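Local atomic coordinates of S-M checkpoint control protein rad4 (Schizosaccharomyces pombe, PDB entry 4BU0), a protein that acts as a signalling adaptor in DNA replication and the S-M checkpoint, its paired first two BRCT domains binding phosphorylated Crb2. Residues Phe52-Pro65 / Ile172-Gln184. Residues are numbered along the deposited sequence; the frame is centred on the assembly and turned at random.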
ATOM      1  N   PHE A  52       2.176   0.914  -3.691  1.00 11.05           N
ATOM      2  CA  PHE A  52       0.799   1.201  -4.068  1.00 10.62           C
ATOM      3  C   PHE A  52       0.745   1.953  -5.397  1.00 12.07           C
ATOM      4  O   PHE A  52      -0.319   1.998  -6.012  1.00 12.28           O
ATOM      5  CB  PHE A  52       0.101   2.050  -2.975  1.00 11.52           C
ATOM      6  CG  PHE A  52       0.755   3.402  -2.779  1.00 11.19           C
ATOM      7  CD1 PHE A  52       0.378   4.489  -3.547  1.00 11.83           C
ATOM      8  CD2 PHE A  52       1.760   3.575  -1.841  1.00 12.42           C
ATOM      9  CE1 PHE A  52       1.034   5.726  -3.412  1.00 11.69           C
ATOM     10  CE2 PHE A  52       2.398   4.808  -1.693  1.00 13.41           C
ATOM     11  CZ  PHE A  52       2.029   5.874  -2.476  1.00 12.38           C
ATOM     12  N   ASP A  53       1.864   2.588  -5.825  1.00 12.20           N
ATOM     13  CA  ASP A  53       1.848   3.430  -7.013  1.00 12.68           C
ATOM     14  C   ASP A  53       2.188   2.633  -8.263  1.00 17.91           C
ATOM     15  O   ASP A  53       3.225   2.862  -8.897  1.00 18.59           O
ATOM     16  CB  ASP A  53       2.810   4.621  -6.854  1.00 14.74           C
ATOM     17  CG  ASP A  53       2.588   5.699  -7.896  1.00 24.90           C
ATOM     18  OD1 ASP A  53       1.591   5.601  -8.652  1.00 23.14           O
ATOM     19  OD2 ASP A  53       3.405   6.650  -7.951  1.00 31.78           O
ATOM     20  N   THR A  54       1.334   1.673  -8.587  1.00 14.06           N
ATOM     21  CA  THR A  54       1.491   0.865  -9.798  1.00 12.72           C
ATOM     22  C   THR A  54       0.144   0.638 -10.464  1.00 14.53           C
ATOM     23  O   THR A  54      -0.878   0.527  -9.782  1.00 14.13           O
ATOM     24  CB  THR A  54       2.140  -0.528  -9.527  1.00 17.07           C
ATOM     25  OG1 THR A  54       1.153  -1.409  -8.978  1.00 13.86           O
ATOM     26  CG2 THR A  54       3.405  -0.471  -8.669  1.00 17.99           C
ATOM     27  N   PRO A  55       0.132   0.416 -11.798  1.00 14.42           N
ATOM     28  CA  PRO A  55      -1.131   0.108 -12.474  1.00 14.13           C
ATOM     29  C   PRO A  55      -1.851  -1.151 -11.939  1.00 13.62           C
ATOM     30  O   PRO A  55      -3.088  -1.159 -11.845  1.00 14.92           O
ATOM     31  CB  PRO A  55      -0.689  -0.099 -13.929  1.00 16.08           C
ATOM     32  CG  PRO A  55       0.493   0.762 -14.079  1.00 20.69           C
ATOM     33  CD  PRO A  55       1.229   0.603 -12.773  1.00 16.72           C
ATOM     34  N   LYS A  56      -1.084  -2.212 -11.563  1.00 12.41           N
ATOM     35  CA  LYS A  56      -1.717  -3.422 -11.007  1.00 11.21           C
ATOM     36  C   LYS A  56      -2.396  -3.115  -9.683  1.00 11.71           C
ATOM     37  O   LYS A  56      -3.527  -3.522  -9.440  1.00 11.81           O
ATOM     38  CB  LYS A  56      -0.688  -4.535 -10.774  1.00 11.49           C
ATOM     39  CG  LYS A  56      -0.207  -5.243 -12.048  1.00 11.98           C
ATOM     40  CD  LYS A  56       0.860  -6.272 -11.691  1.00 11.88           C
ATOM     41  CE  LYS A  56       1.339  -7.033 -12.926  1.00 14.01           C
ATOM     42  NZ  LYS A  56       2.526  -7.868 -12.585  1.00 12.91           N
ATOM     43  N   TYR A  57      -1.664  -2.394  -8.785  1.00 11.55           N
ATOM     44  CA  TYR A  57      -2.259  -2.070  -7.504  1.00 10.58           C
ATOM     45  C   TYR A  57      -3.489  -1.201  -7.686  1.00 11.67           C
ATOM     46  O   TYR A  57      -4.523  -1.447  -7.073  1.00 11.44           O
ATOM     47  CB  TYR A  57      -1.222  -1.348  -6.622  1.00 10.97           C
ATOM     48  CG  TYR A  57      -1.697  -1.095  -5.211  1.00  9.71           C
ATOM     49  CD1 TYR A  57      -2.592  -0.057  -4.926  1.00  9.98           C
ATOM     50  CD2 TYR A  57      -1.198  -1.836  -4.145  1.00 10.20           C
ATOM     51  CE1 TYR A  57      -3.028   0.181  -3.627  1.00  8.25           C
ATOM     52  CE2 TYR A  57      -1.611  -1.589  -2.830  1.00 10.04           C
ATOM     53  CZ  TYR A  57      -2.501  -0.551  -2.576  1.00 10.56           C
ATOM     54  OH  TYR A  57      -2.909  -0.296  -1.283  1.00 10.61           O
ATOM     55  N   LYS A  58      -3.373  -0.169  -8.543  1.00 11.05           N
ATOM     56  CA  LYS A  58      -4.504   0.734  -8.752  1.00 10.92           C
ATOM     57  C   LYS A  58      -5.741  -0.013  -9.268  1.00 13.67           C
ATOM     58  O   LYS A  58      -6.862   0.293  -8.854  1.00 13.56           O
ATOM     59  CB  LYS A  58      -4.128   1.848  -9.720  1.00 12.93           C
ATOM     60  CG  LYS A  58      -3.141   2.864  -9.114  1.00 14.22           C
ATOM     61  CD  LYS A  58      -2.738   3.893 -10.170  1.00 17.49           C
ATOM     62  CE  LYS A  58      -1.652   4.796  -9.629  1.00 24.42           C
ATOM     63  NZ  LYS A  58      -1.253   5.812 -10.642  1.00 37.10           N
ATOM     64  N   PHE A  59      -5.540  -0.990 -10.194  1.00 13.72           N
ATOM     65  CA  PHE A  59      -6.666  -1.750 -10.730  1.00 14.27           C
ATOM     66  C   PHE A  59      -7.346  -2.559  -9.640  1.00 15.30           C
ATOM     67  O   PHE A  59      -8.564  -2.569  -9.535  1.00 16.25           O
ATOM     68  CB  PHE A  59      -6.186  -2.695 -11.848  1.00 16.96           C
ATOM     69  CG  PHE A  59      -7.343  -3.247 -12.650  1.00 19.95           C
ATOM     70  CD1 PHE A  59      -8.050  -4.361 -12.206  1.00 24.29           C
ATOM     71  CD2 PHE A  59      -7.774  -2.608 -13.808  1.00 24.18           C
ATOM     72  CE1 PHE A  59      -9.168  -4.831 -12.916  1.00 24.91           C
ATOM     73  CE2 PHE A  59      -8.875  -3.089 -14.523  1.00 26.88           C
ATOM     74  CZ  PHE A  59      -9.572  -4.185 -14.061  1.00 24.96           C
ATOM     75  N   ALA A  60      -6.554  -3.263  -8.800  1.00 12.92           N
ATOM     76  CA  ALA A  60      -7.153  -4.033  -7.724  1.00 12.73           C
ATOM     77  C   ALA A  60      -7.889  -3.132  -6.738  1.00 16.61           C
ATOM     78  O   ALA A  60      -8.984  -3.478  -6.312  1.00 16.60           O
ATOM     79  CB  ALA A  60      -6.078  -4.842  -6.995  1.00 13.73           C
ATOM     80  N   ALA A  61      -7.296  -1.964  -6.392  1.00 13.86           N
ATOM     81  CA  ALA A  61      -7.929  -1.056  -5.425  1.00 14.94           C
ATOM     82  C   ALA A  61      -9.223  -0.475  -5.937  1.00 19.45           C
ATOM     83  O   ALA A  61     -10.125  -0.235  -5.153  1.00 18.98           O
ATOM     84  CB  ALA A  61      -6.983   0.080  -5.073  1.00 15.51           C
ATOM     85  N   LYS A  62      -9.303  -0.224  -7.230  1.00 19.51           N
ATOM     86  CA  LYS A  62     -10.481   0.413  -7.797  1.00 21.47           C
ATOM     87  C   LYS A  62     -11.566  -0.585  -8.188  1.00 27.82           C
ATOM     88  O   LYS A  62     -12.740  -0.343  -7.905  1.00 28.62           O
ATOM     89  CB  LYS A  62     -10.047   1.220  -9.027  1.00 25.10           C
ATOM     90  CG  LYS A  62     -11.087   2.211  -9.530  1.00 32.34           C
ATOM     91  CD  LYS A  62     -10.564   3.023 -10.708  1.00 34.66           C
ATOM     92  CE  LYS A  62      -9.964   4.335 -10.248  1.00 33.33           C
ATOM     93  NZ  LYS A  62      -9.421   5.139 -11.381  1.00 31.50           N
ATOM     94  N   SER A  63     -11.181  -1.710  -8.825  1.00 24.27           N
ATOM     95  CA  SER A  63     -12.135  -2.634  -9.441  1.00 24.41           C
ATOM     96  C   SER A  63     -12.235  -4.057  -8.862  1.00 27.38           C
ATOM     97  O   SER A  63     -13.185  -4.769  -9.217  1.00 25.90           O
ATOM     98  CB  SER A  63     -11.779  -2.790 -10.918  1.00 29.79           C
ATOM     99  OG  SER A  63     -11.447  -1.555 -11.535  1.00 36.82           O
ATOM    100  N   ARG A  64     -11.263  -4.511  -8.052  1.00 21.92           N
ATOM    101  CA  ARG A  64     -11.305  -5.899  -7.590  1.00 19.77           C
ATOM    102  C   ARG A  64     -11.088  -6.044  -6.068  1.00 19.98           C
ATOM    103  O   ARG A  64     -10.047  -6.572  -5.655  1.00 16.77           O
ATOM    104  CB  ARG A  64     -10.272  -6.741  -8.373  1.00 18.01           C
ATOM    105  CG  ARG A  64     -10.535  -6.897  -9.886  1.00 23.83           C
ATOM    106  CD  ARG A  64     -11.750  -7.766 -10.205  1.00 25.73           C
ATOM    107  NE  ARG A  64     -11.630  -9.087  -9.583  1.00 29.20           N
ATOM    108  CZ  ARG A  64     -11.072 -10.145 -10.162  1.00 36.90           C
ATOM    109  NH1 ARG A  64     -10.626 -10.071 -11.411  1.00 26.71           N
ATOM    110  NH2 ARG A  64     -10.971 -11.290  -9.503  1.00 26.90           N
ATOM    111  N   PRO A  65     -12.093  -5.712  -5.221  1.00 17.67           N
ATOM    112  CA  PRO A  65     -11.920  -5.850  -3.762  1.00 17.51           C
ATOM    113  C   PRO A  65     -11.813  -7.290  -3.272  1.00 18.52           C
ATOM    114  O   PRO A  65     -11.397  -7.520  -2.136  1.00 20.37           O
ATOM    115  CB  PRO A  65     -13.174  -5.176  -3.182  1.00 20.17           C
ATOM    116  CG  PRO A  65     -14.191  -5.296  -4.282  1.00 23.91           C
ATOM    117  CD  PRO A  65     -13.413  -5.117  -5.547  1.00 19.92           C
ATOM    118  N   ILE A 172      -8.479   3.409   4.517  1.00  7.96           N
ATOM    119  CA  ILE A 172      -8.468   2.440   5.640  1.00  8.66           C
ATOM    120  C   ILE A 172      -9.639   1.463   5.519  1.00 13.33           C
ATOM    121  O   ILE A 172      -9.425   0.248   5.673  1.00 13.26           O
ATOM    122  CB  ILE A 172      -8.462   3.165   6.987  1.00 11.33           C
ATOM    123  CG1 ILE A 172      -7.069   3.757   7.233  1.00 11.59           C
ATOM    124  CG2 ILE A 172      -8.879   2.203   8.167  1.00 13.51           C
ATOM    125  CD1 ILE A 172      -7.039   4.772   8.389  1.00 14.28           C
ATOM    126  N   GLN A 173     -10.850   1.960   5.228  1.00  9.66           N
ATOM    127  CA  GLN A 173     -11.950   0.998   5.207  0.52 10.08           C
ATOM    128  C   GLN A 173     -11.895   0.067   3.971  1.00 14.20           C
ATOM    129  O   GLN A 173     -12.402  -1.070   4.086  1.00 15.79           O
ATOM    130  CB  GLN A 173     -13.307   1.690   5.352  0.52 11.64           C
ATOM    131  CG  GLN A 173     -13.673   2.534   4.170  0.52 16.16           C
ATOM    132  CD  GLN A 173     -14.887   3.393   4.346  0.52 21.91           C
ATOM    133  OE1 GLN A 173     -15.369   3.544   5.468  0.52 13.55           O
ATOM    134  NE2 GLN A 173     -15.448   3.905   3.259  0.52 12.98           N
ATOM    135  N   ARG A 174     -11.261   0.503   2.867  0.52 10.99           N
ATOM    136  CA  ARG A 174     -11.108  -0.274   1.642  0.52 11.16           C
ATOM    137  C   ARG A 174      -9.845  -1.180   1.711  0.52 14.91           C
ATOM    138  O   ARG A 174      -9.616  -1.991   0.796  0.52 15.19           O
ATOM    139  CB  ARG A 174     -11.050   0.707   0.451  0.52 11.37           C
ATOM    140  CG  ARG A 174     -10.912   0.102  -0.953  0.52 17.38           C
ATOM    141  CD  ARG A 174     -11.960  -0.952  -1.269  0.52 17.28           C
ATOM    142  NE  ARG A 174     -11.850  -1.437  -2.643  0.52 22.60           N
ATOM    143  CZ  ARG A 174     -10.937  -2.301  -3.066  0.52 26.70           C
ATOM    144  NH1 ARG A 174     -10.020  -2.772  -2.229  0.52 13.40           N
ATOM    145  NH2 ARG A 174     -10.925  -2.693  -4.333  0.52 15.51           N
ATOM    146  N   ASN A 175      -9.025  -1.046   2.791  1.00 12.12           N
ATOM    147  CA  ASN A 175      -7.786  -1.810   2.982  0.52 12.81           C
ATOM    148  C   ASN A 175      -6.854  -1.632   1.784  1.00 16.34           C
ATOM    149  O   ASN A 175      -6.169  -2.579   1.346  1.00 16.09           O
ATOM    150  CB  ASN A 175      -8.079  -3.309   3.230  0.52 14.97           C
ATOM    151  CG  ASN A 175      -8.902  -3.562   4.463  0.52 29.49           C
ATOM    152  OD1 ASN A 175      -9.989  -4.139   4.400  0.52 26.13           O
ATOM    153  ND2 ASN A 175      -8.398  -3.137   5.615  0.52 22.01           N
ATOM    154  N   ALA A 176      -6.839  -0.422   1.200  1.00 11.60           N
ATOM    155  CA  ALA A 176      -5.995  -0.129   0.048  1.00 11.75           C
ATOM    156  C   ALA A 176      -5.878   1.359  -0.088  1.00 11.60           C
ATOM    157  O   ALA A 176      -6.846   2.085   0.213  1.00 11.27           O
ATOM    158  CB  ALA A 176      -6.590  -0.712  -1.232  1.00 12.98           C
ATOM    159  N   VAL A 177      -4.724   1.819  -0.581  1.00  9.20           N
ATOM    160  CA  VAL A 177      -4.528   3.222  -0.914  1.00  9.08           C
ATOM    161  C   VAL A 177      -5.400   3.550  -2.090  1.00 10.47           C
ATOM    162  O   VAL A 177      -5.305   2.887  -3.139  1.00 11.55           O
ATOM    163  CB  VAL A 177      -3.050   3.498  -1.260  1.00 10.21           C
ATOM    164  CG1 VAL A 177      -2.852   4.924  -1.818  1.00  9.93           C
ATOM    165  CG2 VAL A 177      -2.171   3.261  -0.035  1.00 10.90           C
ATOM    166  N   LEU A 178      -6.246   4.569  -1.934  1.00  9.09           N
ATOM    167  CA  LEU A 178      -7.095   5.023  -3.041  1.00  8.07           C
ATOM    168  C   LEU A 178      -6.436   6.184  -3.765  1.00 11.66           C
ATOM    169  O   LEU A 178      -5.600   6.898  -3.205  1.00  9.96           O
ATOM    170  CB  LEU A 178      -8.488   5.417  -2.547  1.00  8.39           C
ATOM    171  CG  LEU A 178      -9.209   4.288  -1.809  1.00 10.51           C
ATOM    172  CD1 LEU A 178     -10.558   4.773  -1.229  1.00 11.20           C
ATOM    173  CD2 LEU A 178      -9.413   3.060  -2.707  1.00 11.78           C
ATOM    174  N   GLU A 179      -6.818   6.390  -5.027  1.00  9.61           N
ATOM    175  CA  GLU A 179      -6.218   7.424  -5.865  1.00  9.77           C
ATOM    176  C   GLU A 179      -6.632   8.815  -5.382  1.00  9.75           C
ATOM    177  O   GLU A 179      -7.755   9.020  -4.893  1.00 10.23           O
ATOM    178  CB  GLU A 179      -6.557   7.194  -7.343  1.00 11.23           C
ATOM    179  CG  GLU A 179      -5.720   6.054  -7.899  1.00 12.43           C
ATOM    180  CD  GLU A 179      -6.044   5.722  -9.343  1.00 21.84           C
ATOM    181  OE1 GLU A 179      -5.875   6.617 -10.207  1.00 24.72           O
ATOM    182  OE2 GLU A 179      -6.508   4.589  -9.609  1.00 16.53           O
ATOM    183  N   PRO A 180      -5.716   9.792  -5.533  1.00  8.94           N
ATOM    184  CA  PRO A 180      -5.937  11.118  -4.927  1.00  8.81           C
ATOM    185  C   PRO A 180      -6.960  12.006  -5.628  1.00 11.89           C
ATOM    186  O   PRO A 180      -7.519  12.879  -4.969  1.00 11.38           O
ATOM    187  CB  PRO A 180      -4.543  11.775  -5.024  1.00 11.25           C
ATOM    188  CG  PRO A 180      -3.936  11.146  -6.284  1.00 13.52           C
ATOM    189  CD  PRO A 180      -4.366   9.686  -6.130  1.00  9.84           C
ATOM    190  N   GLN A 181      -7.184  11.817  -6.937  1.00 11.06           N
ATOM    191  CA  GLN A 181      -8.084  12.722  -7.674  1.00 11.60           C
ATOM    192  C   GLN A 181      -9.526  12.639  -7.179  1.00 14.13           C
ATOM    193  O   GLN A 181     -10.320  13.546  -7.454  1.00 14.51           O
ATOM    194  CB  GLN A 181      -8.017  12.471  -9.190  1.00 13.73           C
ATOM    195  CG  GLN A 181      -8.477  11.090  -9.643  1.00 16.06           C
ATOM    196  CD  GLN A 181      -7.384  10.038  -9.663  1.00 15.23           C
ATOM    197  OE1 GLN A 181      -6.376  10.144  -8.959  1.00 14.54           O
ATOM    198  NE2 GLN A 181      -7.549   9.014 -10.514  1.00 16.91           N
ATOM    199  N   TYR A 182      -9.852  11.594  -6.421  1.00 10.72           N
ATOM    200  CA  TYR A 182     -11.210  11.460  -5.888  1.00  9.89           C
ATOM    201  C   TYR A 182     -11.399  12.196  -4.561  1.00 12.26           C
ATOM    202  O   TYR A 182     -12.513  12.234  -4.027  1.00 11.67           O
ATOM    203  CB  TYR A 182     -11.556   9.982  -5.721  1.00 10.90           C
ATOM    204  CG  TYR A 182     -11.412   9.237  -7.024  1.00 12.92           C
ATOM    205  CD1 TYR A 182     -12.246   9.517  -8.104  1.00 15.44           C
ATOM    206  CD2 TYR A 182     -10.382   8.325  -7.214  1.00 13.82           C
ATOM    207  CE1 TYR A 182     -12.088   8.870  -9.327  1.00 16.95           C
ATOM    208  CE2 TYR A 182     -10.229   7.648  -8.422  1.00 14.40           C
ATOM    209  CZ  TYR A 182     -11.077   7.934  -9.477  1.00 20.10           C
ATOM    210  OH  TYR A 182     -10.927   7.284 -10.671  1.00 21.25           O
ATOM    211  N   PHE A 183     -10.312  12.757  -4.018  1.00  8.93           N
ATOM    212  CA  PHE A 183     -10.331  13.379  -2.704  1.00  8.32           C
ATOM    213  C   PHE A 183      -9.693  14.761  -2.739  1.00 11.63           C
ATOM    214  O   PHE A 183      -8.947  15.138  -1.840  1.00 12.36           O
ATOM    215  CB  PHE A 183      -9.602  12.466  -1.678  1.00  8.35           C
ATOM    216  CG  PHE A 183     -10.228  11.092  -1.606  1.00  7.97           C
ATOM    217  CD1 PHE A 183     -11.413  10.886  -0.908  1.00  9.33           C
ATOM    218  CD2 PHE A 183      -9.678  10.024  -2.311  1.00  9.03           C
ATOM    219  CE1 PHE A 183     -12.034   9.635  -0.923  1.00  8.87           C
ATOM    220  CE2 PHE A 183     -10.283   8.770  -2.292  1.00 10.34           C
ATOM    221  CZ  PHE A 183     -11.450   8.577  -1.592  1.00  8.43           C
ATOM    222  N   GLN A 184     -10.016  15.541  -3.772  1.00 10.84           N
ATOM    223  CA  GLN A 184      -9.477  16.897  -3.902  1.00 12.38           C
ATOM    224  C   GLN A 184     -10.177  17.850  -2.957  1.00 16.50           C
ATOM    225  O   GLN A 184     -11.349  17.668  -2.624  1.00 17.37           O
ATOM    226  CB  GLN A 184      -9.659  17.386  -5.357  1.00 13.73           C
ATOM    227  CG  GLN A 184      -8.970  16.504  -6.399  1.00 22.70           C
ATOM    228  CD  GLN A 184      -9.256  16.926  -7.829  1.00 44.88           C
ATOM    229  OE1 GLN A 184      -8.962  18.051  -8.243  1.00 42.58           O
ATOM    230  NE2 GLN A 184      -9.803  16.022  -8.635  1.00 30.55           N
TER
HETATM  231  O   HOH W   1      -6.984   2.792  -7.715  1.00 13.59           O
HETATM  232  O   HOH W   2      -6.966   3.829 -12.112  1.00 25.05           O
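This is an inter-domain contact of the tandem BRCT pair: helix 55-63 of the first domain, whose K56 NZ hydrogen-bonds a modified side chain of the bound peptide, lies against the end of helix 166-174 and the extended chain after it in the second. A61 CB meets A176 CB at 3.9 Å; just before helix 55-63, F52 CD1 touches V177 CG1 at 3.7 Å. Y57, with CG anti to its backbone N (chi1 -174°), sends its hydroxyl across the seam to accept a nearly straight bond from V177 N (2.9 Å to OH, 164°); the NH lies in the ring plane at its edge, while F52 CA sits over one face. R174 is modelled in two conformers; in one, NH2 donates a bent bond (135°) to A60 O at 2.9 Å, on a lone pair in the carbonyl plane but tilted from the guanidinium plane, with P65 CB over one face, toward its rim, and A61 O over the opposite one. K62 NZ donates to Y182 OH at 2.7 Å and forms a salt bridge with E179 OE2 at 3.5 Å, weak as a hydrogen bond. Waters join OE2 to K58 O and K62 NZ; Q181 NE2 donates to E179 OE1 (2.9 Å). A leucine in place of E179 would probably leave K62 without its acidic mate, and Q181 NE2 and both waters without their acceptor. Apolar contacts flanked by directional and charged bonds are consistent with a defined setting of one BRCT domain against the other.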